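Local coordinates for protein beta-N-acetylhexosaminidase (Bacteroides fragilis, PDB 4PYS) that probably acts as a family 20 glycoside hydrolase that removes beta-linked N-acetylhexosamine residues from the non-reducing ends of glycans, at residues S139-Q144 with P195-Y201; V146-K150 with E208-Y212; D343-K347 with H366-A370. Numbering follows the deposited sequence.

Overall arrangement
All three contacts lie in the catalytic TIM barrel. Contacts 1 and 2 belong to the same two beta-alpha units. Contact 1 joins their loops, and contact 2 the helices that follow. Their centres are about 15 Å apart. They meet at Ile-149, whose CD1 lies 3.6 Å from Ser-139 OG and 3.7 Å from Tyr-201 OH. Contact 3 joins two later units. Its centre is about 30 Å from that of contact 1 (nearest atoms about 12 Å) and about 34 Å from that of contact 2. Contacts 1 and 3 lie beyond the C-terminal ends of barrel strands, the end where TIM barrels carry their active sites. Glycerol near Arg-141 and formic acid at contact 3 probably come from the crystallisation liquor, though such molecules often mark pockets.

Contact 1: S139-Q144 with P195-Y201; sequences SGRQYQ and PEQQGFY
Two irregular loops meet here; the nearest CA atoms are those of Gln-142 and Gln-197, 4.8 Å apart. Ser-139 OG donates to Gln-144 OE1 at 2.7 Å. Arg-141 (m, t, t) points its CA-to-CB bond away; its NH2 makes a salt bridge with Asp-138, and its side chain comes about 3 Å (nearest atoms) from a bound glycerol. Arg-141 O accepts a hydrogen bond from Gln-197 NE2 at 3.0 Å; Gln-197 OE1 bonds to Gly-194 N. Gln-142 is extended (phi/psi -133/146). Tyr-143 N donates to Glu-196 O at 2.9 Å, where Glu-196 has left-handed backbone angles (59/31). Water 1 bridges Tyr-143 O and Glu-196 OE1, 2.7 Å from each; Glu-196 OE1 also bonds to Glu-443 N. Gly-199 CA sits over the face of the Tyr-143 ring (t, chi2 81°), 4.2 Å from its centroid, a CH-pi contact. The Tyr-143 and Tyr-201 (m, chi2 -74°) rings are slid apart, centroids at 5.1 Å, planes at 27°. Gln-144 O accepts a short bond, 2.5 Å, from Tyr-201 OH. These are neighbouring beta-alpha loops of a TIM barrel. The first links strand 132-138 to helix 146-158. The second leads into helix 203-214, and Tyr-201 rests on Ile-149 of helix 146-158 and Trp-166 of strand 163-170.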
ATOM      1  N   SER A 139     -10.926  -1.120   2.564  1.00 21.20           N
ATOM      2  CA  SER A 139     -11.722  -0.854   3.755  1.00 21.75           C
ATOM      3  C   SER A 139     -13.017  -0.152   3.368  1.00 26.78           C
ATOM      4  O   SER A 139     -13.672   0.436   4.212  1.00 31.66           O
ATOM      5  CB  SER A 139     -10.951   0.040   4.734  1.00 22.50           C
ATOM      6  OG  SER A 139      -9.761  -0.581   5.185  1.00 25.14           O
ATOM      7  N   GLY A 140     -13.383  -0.184   2.091  1.00 25.06           N
ATOM      8  CA  GLY A 140     -14.661   0.389   1.689  1.00 25.90           C
ATOM      9  C   GLY A 140     -15.765  -0.658   1.768  1.00 26.40           C
ATOM     10  O   GLY A 140     -16.803  -0.452   2.410  1.00 27.19           O
ATOM     11  N   ARG A 141     -15.540  -1.800   1.124  1.00 25.89           N
ATOM     12  CA  ARG A 141     -16.556  -2.862   1.096  1.00 26.98           C
ATOM     13  C   ARG A 141     -16.692  -3.577   2.432  1.00 28.15           C
ATOM     14  O   ARG A 141     -17.759  -4.123   2.762  1.00 30.28           O
ATOM     15  CB  ARG A 141     -16.194  -3.900   0.036  1.00 32.01           C
ATOM     16  CG  ARG A 141     -16.207  -3.352  -1.372  1.00 32.74           C
ATOM     17  CD  ARG A 141     -16.045  -4.452  -2.406  1.00 34.69           C
ATOM     18  NE  ARG A 141     -16.304  -3.946  -3.750  1.00 31.45           N
ATOM     19  CZ  ARG A 141     -15.445  -3.209  -4.446  1.00 37.87           C
ATOM     20  NH1 ARG A 141     -15.765  -2.787  -5.663  1.00 34.75           N
ATOM     21  NH2 ARG A 141     -14.267  -2.888  -3.921  1.00 30.60           N
ATOM     22  N   GLN A 142     -15.597  -3.598   3.179  1.00 27.01           N
ATOM     23  CA  GLN A 142     -15.547  -4.262   4.474  1.00 28.71           C
ATOM     24  C   GLN A 142     -14.888  -3.320   5.468  1.00 29.08           C
ATOM     25  O   GLN A 142     -14.005  -2.551   5.106  1.00 33.07           O
ATOM     26  CB  GLN A 142     -14.719  -5.549   4.376  1.00 25.72           C
ATOM     27  CG  GLN A 142     -15.390  -6.672   3.579  1.00 26.25           C
ATOM     28  CD  GLN A 142     -16.641  -7.199   4.245  1.00 26.25           C
ATOM     29  OE1 GLN A 142     -16.716  -7.274   5.475  1.00 30.01           O
ATOM     30  NE2 GLN A 142     -17.640  -7.565   3.443  1.00 25.39           N
ATOM     31  N   TYR A 143     -15.327  -3.366   6.719  1.00 23.95           N
ATOM     32  CA  TYR A 143     -14.653  -2.636   7.789  1.00 22.83           C
ATOM     33  C   TYR A 143     -13.698  -3.577   8.513  1.00 26.32           C
ATOM     34  O   TYR A 143     -14.093  -4.680   8.895  1.00 27.27           O
ATOM     35  CB  TYR A 143     -15.699  -2.065   8.774  1.00 27.17           C
ATOM     36  CG  TYR A 143     -15.095  -1.531  10.056  1.00 30.36           C
ATOM     37  CD1 TYR A 143     -14.522  -0.257  10.108  1.00 31.00           C
ATOM     38  CD2 TYR A 143     -15.085  -2.304  11.210  1.00 31.93           C
ATOM     39  CE1 TYR A 143     -13.958   0.225  11.286  1.00 30.59           C
ATOM     40  CE2 TYR A 143     -14.528  -1.837  12.381  1.00 32.60           C
ATOM     41  CZ  TYR A 143     -13.965  -0.574  12.417  1.00 35.92           C
ATOM     42  OH  TYR A 143     -13.408  -0.122  13.596  1.00 36.76           O
ATOM     43  N   GLN A 144     -12.441  -3.161   8.666  1.00 25.91           N
ATOM     44  CA  GLN A 144     -11.503  -3.891   9.514  1.00 25.89           C
ATOM     45  C   GLN A 144     -11.201  -3.057  10.745  1.00 23.62           C
ATOM     46  O   GLN A 144     -11.024  -1.833  10.642  1.00 27.65           O
ATOM     47  CB  GLN A 144     -10.202  -4.184   8.763  1.00 24.69           C
ATOM     48  CG  GLN A 144     -10.395  -4.992   7.484  1.00 21.60           C
ATOM     49  CD  GLN A 144     -10.639  -4.115   6.289  1.00 26.87           C
ATOM     50  OE1 GLN A 144     -10.389  -2.910   6.334  1.00 27.31           O
ATOM     51  NE2 GLN A 144     -11.108  -4.712   5.199  1.00 24.47           N
ATOM     52  N   PRO A 195     -21.782  -9.225   7.151  1.00 37.34           N
ATOM     53  CA  PRO A 195     -20.806  -9.392   8.228  1.00 38.11           C
ATOM     54  C   PRO A 195     -19.666  -8.403   8.106  1.00 35.24           C
ATOM     55  O   PRO A 195     -19.065  -8.293   7.033  1.00 34.28           O
ATOM     56  CB  PRO A 195     -20.277 -10.809   7.992  1.00 39.24           C
ATOM     57  CG  PRO A 195     -21.429 -11.526   7.361  1.00 46.30           C
ATOM     58  CD  PRO A 195     -22.076 -10.500   6.469  1.00 45.00           C
ATOM     59  N   GLU A 196     -19.379  -7.700   9.196  1.00 29.98           N
ATOM     60  CA  GLU A 196     -18.270  -6.755   9.249  1.00 29.21           C
ATOM     61  C   GLU A 196     -18.361  -5.638   8.206  1.00 29.81           C
ATOM     62  O   GLU A 196     -17.339  -5.136   7.759  1.00 29.44           O
ATOM     63  CB  GLU A 196     -16.915  -7.480   9.149  1.00 30.25           C
ATOM     64  CG  GLU A 196     -16.674  -8.459  10.301  1.00 35.71           C
ATOM     65  CD  GLU A 196     -15.379  -9.247  10.166  1.00 37.46           C
ATOM     66  OE1 GLU A 196     -14.545  -8.907   9.300  1.00 28.34           O
ATOM     67  OE2 GLU A 196     -15.197 -10.215  10.937  1.00 35.14           O
ATOM     68  N   GLN A 197     -19.575  -5.228   7.830  1.00 29.89           N
ATOM     69  CA  GLN A 197     -19.696  -4.140   6.855  1.00 35.45           C
ATOM     70  C   GLN A 197     -20.053  -2.787   7.484  1.00 35.35           C
ATOM     71  O   GLN A 197     -20.269  -1.806   6.769  1.00 34.05           O
ATOM     72  CB  GLN A 197     -20.669  -4.507   5.731  1.00 37.35           C
ATOM     73  CG  GLN A 197     -20.089  -5.550   4.763  1.00 34.74           C
ATOM     74  CD  GLN A 197     -20.922  -5.728   3.507  1.00 34.97           C
ATOM     75  OE1 GLN A 197     -22.144  -5.830   3.568  1.00 36.17           O
ATOM     76  NE2 GLN A 197     -20.257  -5.777   2.356  1.00 35.97           N
ATOM     77  N   GLN A 198     -20.082  -2.730   8.814  1.00 31.89           N
ATOM     78  CA  GLN A 198     -20.481  -1.507   9.517  1.00 34.01           C
ATOM     79  C   GLN A 198     -19.313  -0.919  10.304  1.00 35.82           C
ATOM     80  O   GLN A 198     -18.589  -1.643  10.987  1.00 34.77           O
ATOM     81  CB  GLN A 198     -21.662  -1.770  10.459  1.00 34.71           C
ATOM     82  CG  GLN A 198     -22.843  -2.492   9.815  1.00 39.77           C
ATOM     83  CD  GLN A 198     -22.599  -3.988   9.652  1.00 45.55           C
ATOM     84  OE1 GLN A 198     -21.884  -4.605  10.446  1.00 48.37           O
ATOM     85  NE2 GLN A 198     -23.177  -4.572   8.605  1.00 43.89           N
ATOM     86  N   GLY A 199     -19.119   0.394  10.196  1.00 36.23           N
ATOM     87  CA  GLY A 199     -18.119   1.068  11.006  1.00 31.21           C
ATOM     88  C   GLY A 199     -17.255   2.023  10.214  1.00 32.96           C
ATOM     89  O   GLY A 199     -17.180   1.921   8.989  1.00 29.45           O
ATOM     90  N   PHE A 200     -16.586   2.939  10.909  1.00 30.56           N
ATOM     91  CA  PHE A 200     -15.727   3.909  10.230  1.00 31.00           C
ATOM     92  C   PHE A 200     -14.522   4.265  11.076  1.00 31.95           C
ATOM     93  O   PHE A 200     -14.443   3.898  12.254  1.00 32.35           O
ATOM     94  CB  PHE A 200     -16.513   5.177   9.885  1.00 31.18           C
ATOM     95  CG  PHE A 200     -17.033   5.915  11.088  1.00 31.55           C
ATOM     96  CD1 PHE A 200     -18.223   5.533  11.685  1.00 34.42           C
ATOM     97  CD2 PHE A 200     -16.326   6.990  11.623  1.00 33.59           C
ATOM     98  CE1 PHE A 200     -18.719   6.213  12.800  1.00 43.52           C
ATOM     99  CE2 PHE A 200     -16.813   7.676  12.737  1.00 35.28           C
ATOM    100  CZ  PHE A 200     -18.010   7.283  13.325  1.00 41.60           C
ATOM    101  N   TYR A 201     -13.592   4.991  10.467  1.00 25.76           N
ATOM    102  CA  TYR A 201     -12.395   5.457  11.146  1.00 29.34           C
ATOM    103  C   TYR A 201     -12.572   6.937  11.481  1.00 33.94           C
ATOM    104  O   TYR A 201     -12.739   7.774  10.588  1.00 32.22           O
ATOM    105  CB  TYR A 201     -11.184   5.205  10.258  1.00 25.48           C
ATOM    106  CG  TYR A 201     -11.174   3.757   9.819  1.00 28.34           C
ATOM    107  CD1 TYR A 201     -10.822   2.748  10.713  1.00 28.97           C
ATOM    108  CD2 TYR A 201     -11.596   3.390   8.544  1.00 26.66           C
ATOM    109  CE1 TYR A 201     -10.844   1.407  10.329  1.00 27.27           C
ATOM    110  CE2 TYR A 201     -11.631   2.049   8.150  1.00 26.30           C
ATOM    111  CZ  TYR A 201     -11.256   1.063   9.052  1.00 29.56           C
ATOM    112  OH  TYR A 201     -11.292  -0.276   8.687  1.00 25.45           O
TER
HETATM  113  O   HOH W   1     -14.156  -6.953   7.430  1.00 23.68           O
HETATM  114  O   HOH W   2     -12.923   2.277  13.770  1.00 44.51           O

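Contact 2: V146-K150 with E208-Y212; sequences VSTIK and EIIGY
Lys-150 lays its aliphatic chain over one face of the Tyr-212 ring. Its CG is 3.8 Å from the ring centroid and 12° off the ring normal, a CH-pi contact. Lys-150 CB also reaches the ring, 3.6 Å from Tyr-212 CE2. The lysine chain is fully extended beyond chi1 (m, t, t, t). This carries NZ past the ring to Glu-208, where Lys-150 NZ meets Glu-208 OE2 at 2.5 Å in a very short salt bridge. Glu-208 is extended too (chi1 and chi2 both t), and its CA-to-CB bond points toward the other helix. Tyr-212 has chi1 t and chi2 86°. Glu-208 and Tyr-212 are one helical turn apart, as the 2.9 Å bond from Tyr-212 N to Glu-208 O confirms, so Lys-150 can engage both. Both segments are regular alpha-helix. Their axes approach to 10.6 Å and cross at -23°, with the N-to-C directions nearly parallel. The closest CA atoms are those of Lys-150 and Ile-209, at 6.9 Å. Such parallel packing is characteristic of successive outer helices in a TIM barrel, here those following strands 132-138 and 163-170. Apolar contacts add to the interface. Ile-209 (m, t) sends CD1 to 4.2 Å from Val-146 CG1 and 4.1 Å from Ile-149 CG2. Val-146 is t. Ile-149 (m, m) and Ile-209 both also touch Trp-166 of strand 163-170. Further along helix 146-158, Ile-153 touches Ile-209 and Tyr-212. The Tyr-212 ring makes a cation-pi contact with Arg-216.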
ATOM      1  N   VAL A 146      -9.230  -1.276  13.888  1.00 26.76           N
ATOM      2  CA  VAL A 146      -7.978  -0.523  13.863  1.00 25.69           C
ATOM      3  C   VAL A 146      -6.763  -1.428  14.055  1.00 26.16           C
ATOM      4  O   VAL A 146      -5.751  -1.257  13.371  1.00 22.26           O
ATOM      5  CB  VAL A 146      -7.989   0.602  14.920  1.00 30.05           C
ATOM      6  CG1 VAL A 146      -6.614   1.208  15.079  1.00 31.26           C
ATOM      7  CG2 VAL A 146      -8.992   1.670  14.529  1.00 33.87           C
ATOM      8  N   SER A 147      -6.860  -2.400  14.960  1.00 28.36           N
ATOM      9  CA  SER A 147      -5.718  -3.299  15.188  1.00 28.32           C
ATOM     10  C   SER A 147      -5.378  -4.113  13.940  1.00 27.91           C
ATOM     11  O   SER A 147      -4.229  -4.509  13.738  1.00 25.62           O
ATOM     12  CB  SER A 147      -5.972  -4.220  16.386  1.00 29.33           C
ATOM     13  OG  SER A 147      -7.126  -5.014  16.191  1.00 30.02           O
ATOM     14  N   THR A 148      -6.380  -4.359  13.099  1.00 21.87           N
ATOM     15  CA  THR A 148      -6.172  -5.094  11.850  1.00 22.09           C
ATOM     16  C   THR A 148      -5.558  -4.207  10.773  1.00 22.03           C
ATOM     17  O   THR A 148      -4.688  -4.650  10.020  1.00 21.64           O
ATOM     18  CB  THR A 148      -7.475  -5.754  11.359  1.00 25.84           C
ATOM     19  OG1 THR A 148      -7.914  -6.717  12.334  1.00 25.89           O
ATOM     20  CG2 THR A 148      -7.270  -6.455  10.018  1.00 26.21           C
ATOM     21  N   ILE A 149      -5.991  -2.950  10.698  1.00 19.45           N
ATOM     22  CA  ILE A 149      -5.305  -1.998   9.831  1.00 18.41           C
ATOM     23  C   ILE A 149      -3.826  -1.926  10.228  1.00 21.36           C
ATOM     24  O   ILE A 149      -2.934  -1.977   9.374  1.00 18.98           O
ATOM     25  CB  ILE A 149      -5.931  -0.593   9.918  1.00 20.99           C
ATOM     26  CG1 ILE A 149      -7.422  -0.631   9.545  1.00 23.64           C
ATOM     27  CG2 ILE A 149      -5.156   0.392   9.026  1.00 24.36           C
ATOM     28  CD1 ILE A 149      -7.666  -1.011   8.081  1.00 23.88           C
ATOM     29  N   LYS A 150      -3.555  -1.841  11.529  1.00 21.56           N
ATOM     30  CA  LYS A 150      -2.162  -1.800  11.997  1.00 20.41           C
ATOM     31  C   LYS A 150      -1.383  -3.049  11.600  1.00 20.50           C
ATOM     32  O   LYS A 150      -0.215  -2.957  11.228  1.00 20.75           O
ATOM     33  CB  LYS A 150      -2.110  -1.624  13.522  1.00 22.84           C
ATOM     34  CG  LYS A 150      -2.494  -0.222  13.986  1.00 22.73           C
ATOM     35  CD  LYS A 150      -2.455  -0.134  15.495  1.00 26.37           C
ATOM     36  CE  LYS A 150      -2.780   1.268  15.969  1.00 37.17           C
ATOM     37  NZ  LYS A 150      -2.766   1.326  17.457  1.00 38.53           N
ATOM     38  N   GLU A 208      -3.988   8.147  15.040  1.00 35.84           N
ATOM     39  CA  GLU A 208      -3.282   7.015  15.650  1.00 30.17           C
ATOM     40  C   GLU A 208      -2.608   6.163  14.572  1.00 29.95           C
ATOM     41  O   GLU A 208      -1.439   5.794  14.690  1.00 30.98           O
ATOM     42  CB  GLU A 208      -4.262   6.158  16.466  1.00 34.10           C
ATOM     43  CG  GLU A 208      -3.641   4.920  17.122  1.00 39.70           C
ATOM     44  CD  GLU A 208      -4.659   4.046  17.846  1.00 52.52           C
ATOM     45  OE1 GLU A 208      -5.865   4.376  17.828  1.00 58.40           O
ATOM     46  OE2 GLU A 208      -4.250   3.021  18.433  1.00 54.19           O
ATOM     47  N   ILE A 209      -3.358   5.852  13.523  1.00 25.19           N
ATOM     48  CA  ILE A 209      -2.845   5.042  12.413  1.00 21.16           C
ATOM     49  C   ILE A 209      -1.691   5.714  11.677  1.00 29.20           C
ATOM     50  O   ILE A 209      -0.686   5.068  11.345  1.00 26.78           O
ATOM     51  CB  ILE A 209      -3.998   4.666  11.467  1.00 25.96           C
ATOM     52  CG1 ILE A 209      -4.827   3.545  12.108  1.00 31.61           C
ATOM     53  CG2 ILE A 209      -3.485   4.245  10.110  1.00 23.81           C
ATOM     54  CD1 ILE A 209      -6.232   3.438  11.589  1.00 33.73           C
ATOM     55  N   ILE A 210      -1.812   7.018  11.438  1.00 28.19           N
ATOM     56  CA  ILE A 210      -0.730   7.754  10.788  1.00 26.91           C
ATOM     57  C   ILE A 210       0.551   7.722  11.621  1.00 27.47           C
ATOM     58  O   ILE A 210       1.645   7.574  11.077  1.00 28.03           O
ATOM     59  CB  ILE A 210      -1.129   9.231  10.533  1.00 33.01           C
ATOM     60  CG1 ILE A 210      -2.254   9.291   9.509  1.00 34.47           C
ATOM     61  CG2 ILE A 210       0.073  10.042  10.041  1.00 34.47           C
ATOM     62  CD1 ILE A 210      -1.826   8.817   8.152  1.00 32.67           C
ATOM     63  N   GLY A 211       0.413   7.868  12.937  1.00 28.76           N
ATOM     64  CA  GLY A 211       1.565   7.847  13.821  1.00 31.88           C
ATOM     65  C   GLY A 211       2.196   6.467  13.851  1.00 29.52           C
ATOM     66  O   GLY A 211       3.421   6.328  13.800  1.00 33.83           O
ATOM     67  N   TYR A 212       1.358   5.441  13.922  1.00 28.00           N
ATOM     68  CA  TYR A 212       1.831   4.051  13.919  1.00 28.06           C
ATOM     69  C   TYR A 212       2.610   3.744  12.647  1.00 27.74           C
ATOM     70  O   TYR A 212       3.684   3.123  12.668  1.00 23.71           O
ATOM     71  CB  TYR A 212       0.627   3.114  14.043  1.00 26.96           C
ATOM     72  CG  TYR A 212       0.959   1.636  14.091  1.00 25.07           C
ATOM     73  CD1 TYR A 212       1.276   1.020  15.294  1.00 25.72           C
ATOM     74  CD2 TYR A 212       0.936   0.854  12.935  1.00 23.93           C
ATOM     75  CE1 TYR A 212       1.577  -0.337  15.350  1.00 26.58           C
ATOM     76  CE2 TYR A 212       1.235  -0.518  12.984  1.00 22.85           C
ATOM     77  CZ  TYR A 212       1.547  -1.094  14.195  1.00 28.18           C
ATOM     78  OH  TYR A 212       1.845  -2.440  14.259  1.00 24.69           O
TER

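Contact 3: D343-K347 with H366-A370; sequences DVIYK and HRDLA. With FMT (formic acid), chain I.
This is a mostly side-chain contact, centred on one tyrosine, that joins the loop after strand 337-341 to the start of helix 369-376. In the first segment, residues 343-344 are in a 3-10 segment, and Tyr-346 N bonds to Asp-343 O at 3.1 Å. In the second, a type II' beta turn runs from His-366 to Leu-369, closed by Leu-369 N to His-366 O at 3.1 Å. Arg-367 has positive phi (51/-124), and Asp-368 takes the N-cap position without a side-chain capping bond. The nearest CA atoms are those of Tyr-346 and Ala-370, 6.0 Å apart. Tyr-346 (chi1 m, chi2 -12°) meets three residues. The His-366 ring (m, chi2 -88°) lies obliquely to it, with centroids 4.4 Å apart and planes at 37°. Leu-369 (t, p) places CD2 3.7 Å from Tyr-346 CD1. Ala-370 CB is 4.2 Å from Tyr-346 CE1, at the ring edge. Beside this, Ile-345 (p, t) brings CD1 to 3.6 Å from Ala-370 O. Tyr-346 OH donates a very short bond, 2.3 Å, to formic acid O1. The formic acid, probably from the crystallisation liquor, also bonds to Trp-361 N and Asn-362 N; its carbon is 3.2 Å from Ala-370 CB. The segments follow the adjacent parallel strands 337-341 and 356-360, at the C-terminal end of the barrel, where TIM-barrel active sites lie.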
ATOM      1  N   ASP A 343      -8.067   3.584 -16.051  1.00 34.59           N
ATOM      2  CA  ASP A 343      -9.270   3.709 -16.901  1.00 38.71           C
ATOM      3  C   ASP A 343      -9.409   5.099 -17.479  1.00 49.29           C
ATOM      4  O   ASP A 343      -9.830   5.284 -18.627  1.00 48.82           O
ATOM      5  CB  ASP A 343     -10.545   3.524 -16.082  1.00 47.96           C
ATOM      6  CG  ASP A 343     -10.569   2.251 -15.308  1.00 49.76           C
ATOM      7  OD1 ASP A 343      -9.828   2.166 -14.311  1.00 39.07           O
ATOM      8  OD2 ASP A 343     -11.360   1.359 -15.675  1.00 58.69           O
ATOM      9  N   VAL A 344      -9.101   6.071 -16.630  1.00 50.87           N
ATOM     10  CA  VAL A 344      -9.284   7.494 -16.906  1.00 54.28           C
ATOM     11  C   VAL A 344      -8.715   7.907 -18.256  1.00 53.24           C
ATOM     12  O   VAL A 344      -9.275   8.770 -18.948  1.00 52.15           O
ATOM     13  CB  VAL A 344      -8.620   8.329 -15.782  1.00 51.30           C
ATOM     14  CG1 VAL A 344      -8.742   9.800 -16.037  1.00 59.51           C
ATOM     15  CG2 VAL A 344      -9.252   8.001 -14.460  1.00 53.13           C
ATOM     16  N   ILE A 345      -7.615   7.262 -18.633  1.00 48.18           N
ATOM     17  CA  ILE A 345      -6.846   7.667 -19.800  1.00 51.37           C
ATOM     18  C   ILE A 345      -6.808   6.615 -20.914  1.00 45.55           C
ATOM     19  O   ILE A 345      -5.893   6.609 -21.747  1.00 47.58           O
ATOM     20  CB  ILE A 345      -5.416   8.057 -19.395  1.00 48.52           C
ATOM     21  CG1 ILE A 345      -4.632   6.832 -18.934  1.00 45.96           C
ATOM     22  CG2 ILE A 345      -5.454   9.093 -18.278  1.00 50.15           C
ATOM     23  CD1 ILE A 345      -3.157   7.099 -18.762  1.00 42.50           C
ATOM     24  N   TYR A 346      -7.809   5.737 -20.937  1.00 42.88           N
ATOM     25  CA  TYR A 346      -7.950   4.793 -22.045  1.00 44.68           C
ATOM     26  C   TYR A 346      -8.170   5.576 -23.327  1.00 42.86           C
ATOM     27  O   TYR A 346      -7.631   5.231 -24.378  1.00 45.22           O
ATOM     28  CB  TYR A 346      -9.131   3.849 -21.823  1.00 42.72           C
ATOM     29  CG  TYR A 346      -8.875   2.727 -20.839  1.00 39.23           C
ATOM     30  CD1 TYR A 346      -7.594   2.444 -20.379  1.00 42.29           C
ATOM     31  CD2 TYR A 346      -9.924   1.941 -20.382  1.00 44.42           C
ATOM     32  CE1 TYR A 346      -7.371   1.413 -19.479  1.00 41.50           C
ATOM     33  CE2 TYR A 346      -9.711   0.912 -19.491  1.00 39.18           C
ATOM     34  CZ  TYR A 346      -8.436   0.653 -19.043  1.00 39.46           C
ATOM     35  OH  TYR A 346      -8.246  -0.372 -18.152  1.00 36.77           O
ATOM     36  N   LYS A 347      -8.956   6.644 -23.223  1.00 47.64           N
ATOM     37  CA  LYS A 347      -9.235   7.513 -24.359  1.00 50.10           C
ATOM     38  C   LYS A 347      -8.673   8.905 -24.108  1.00 52.68           C
ATOM     39  O   LYS A 347      -8.777   9.438 -23.002  1.00 59.95           O
ATOM     40  CB  LYS A 347     -10.743   7.602 -24.605  1.00 54.02           C
ATOM     41  CG  LYS A 347     -11.379   6.304 -25.079  1.00 58.21           C
ATOM     42  N   HIS A 366      -7.378  -5.019 -20.642  1.00 36.20           N
ATOM     43  CA  HIS A 366      -6.819  -4.040 -21.571  1.00 34.53           C
ATOM     44  C   HIS A 366      -5.297  -4.074 -21.717  1.00 35.22           C
ATOM     45  O   HIS A 366      -4.713  -3.160 -22.312  1.00 35.65           O
ATOM     46  CB  HIS A 366      -7.283  -2.630 -21.188  1.00 40.75           C
ATOM     47  CG  HIS A 366      -8.768  -2.449 -21.264  1.00 46.12           C
ATOM     48  ND1 HIS A 366      -9.413  -2.070 -22.422  1.00 47.60           N
ATOM     49  CD2 HIS A 366      -9.735  -2.617 -20.332  1.00 44.61           C
ATOM     50  CE1 HIS A 366     -10.714  -2.001 -22.196  1.00 50.03           C
ATOM     51  NE2 HIS A 366     -10.935  -2.329 -20.937  1.00 45.94           N
ATOM     52  N   ARG A 367      -4.670  -5.129 -21.192  1.00 34.08           N
ATOM     53  CA  ARG A 367      -3.214  -5.296 -21.250  1.00 33.36           C
ATOM     54  C   ARG A 367      -2.482  -4.043 -20.764  1.00 32.66           C
ATOM     55  O   ARG A 367      -2.732  -3.566 -19.654  1.00 29.35           O
ATOM     56  CB  ARG A 367      -2.762  -5.684 -22.667  1.00 40.88           C
ATOM     57  CG  ARG A 367      -3.297  -7.034 -23.156  1.00 42.56           C
ATOM     58  CD  ARG A 367      -2.798  -8.182 -22.279  1.00 46.35           C
ATOM     59  NE  ARG A 367      -3.173  -9.494 -22.808  1.00 54.25           N
ATOM     60  CZ  ARG A 367      -4.195 -10.223 -22.364  1.00 56.91           C
ATOM     61  NH1 ARG A 367      -4.458 -11.401 -22.915  1.00 61.17           N
ATOM     62  NH2 ARG A 367      -4.959  -9.780 -21.371  1.00 45.61           N
ATOM     63  N   ASP A 368      -1.609  -3.484 -21.597  1.00 34.46           N
ATOM     64  CA  ASP A 368      -0.812  -2.330 -21.175  1.00 34.47           C
ATOM     65  C   ASP A 368      -1.321  -0.984 -21.703  1.00 35.61           C
ATOM     66  O   ASP A 368      -0.554  -0.020 -21.769  1.00 35.73           O
ATOM     67  CB  ASP A 368       0.657  -2.518 -21.559  1.00 34.74           C
ATOM     68  CG  ASP A 368       0.850  -2.699 -23.046  1.00 45.55           C
ATOM     69  OD1 ASP A 368      -0.130  -3.056 -23.735  1.00 47.09           O
ATOM     70  OD2 ASP A 368       1.984  -2.494 -23.523  1.00 54.04           O
ATOM     71  N   LEU A 369      -2.606  -0.911 -22.056  1.00 35.95           N
ATOM     72  CA  LEU A 369      -3.180   0.324 -22.599  1.00 39.39           C
ATOM     73  C   LEU A 369      -2.911   1.546 -21.715  1.00 41.37           C
ATOM     74  O   LEU A 369      -2.492   2.589 -22.207  1.00 39.65           O
ATOM     75  CB  LEU A 369      -4.689   0.176 -22.852  1.00 38.97           C
ATOM     76  CG  LEU A 369      -5.393   1.399 -23.462  1.00 41.22           C
ATOM     77  CD1 LEU A 369      -4.701   1.832 -24.741  1.00 44.07           C
ATOM     78  CD2 LEU A 369      -6.859   1.116 -23.733  1.00 43.35           C
ATOM     79  N   ALA A 370      -3.140   1.417 -20.411  1.00 36.00           N
ATOM     80  CA  ALA A 370      -2.963   2.560 -19.513  1.00 36.89           C
ATOM     81  C   ALA A 370      -1.499   2.953 -19.401  1.00 35.84           C
ATOM     82  O   ALA A 370      -1.162   4.140 -19.341  1.00 36.78           O
ATOM     83  CB  ALA A 370      -3.519   2.259 -18.146  1.00 36.05           C
TER
HETATM   84  C   FMT I 607      -5.487   0.229 -16.585  1.00 21.57           C
HETATM   85  O1  FMT I 607      -6.403  -0.552 -16.787  1.00 35.45           O
HETATM   86  O2  FMT I 607      -5.382   0.905 -15.570  1.00 36.51           O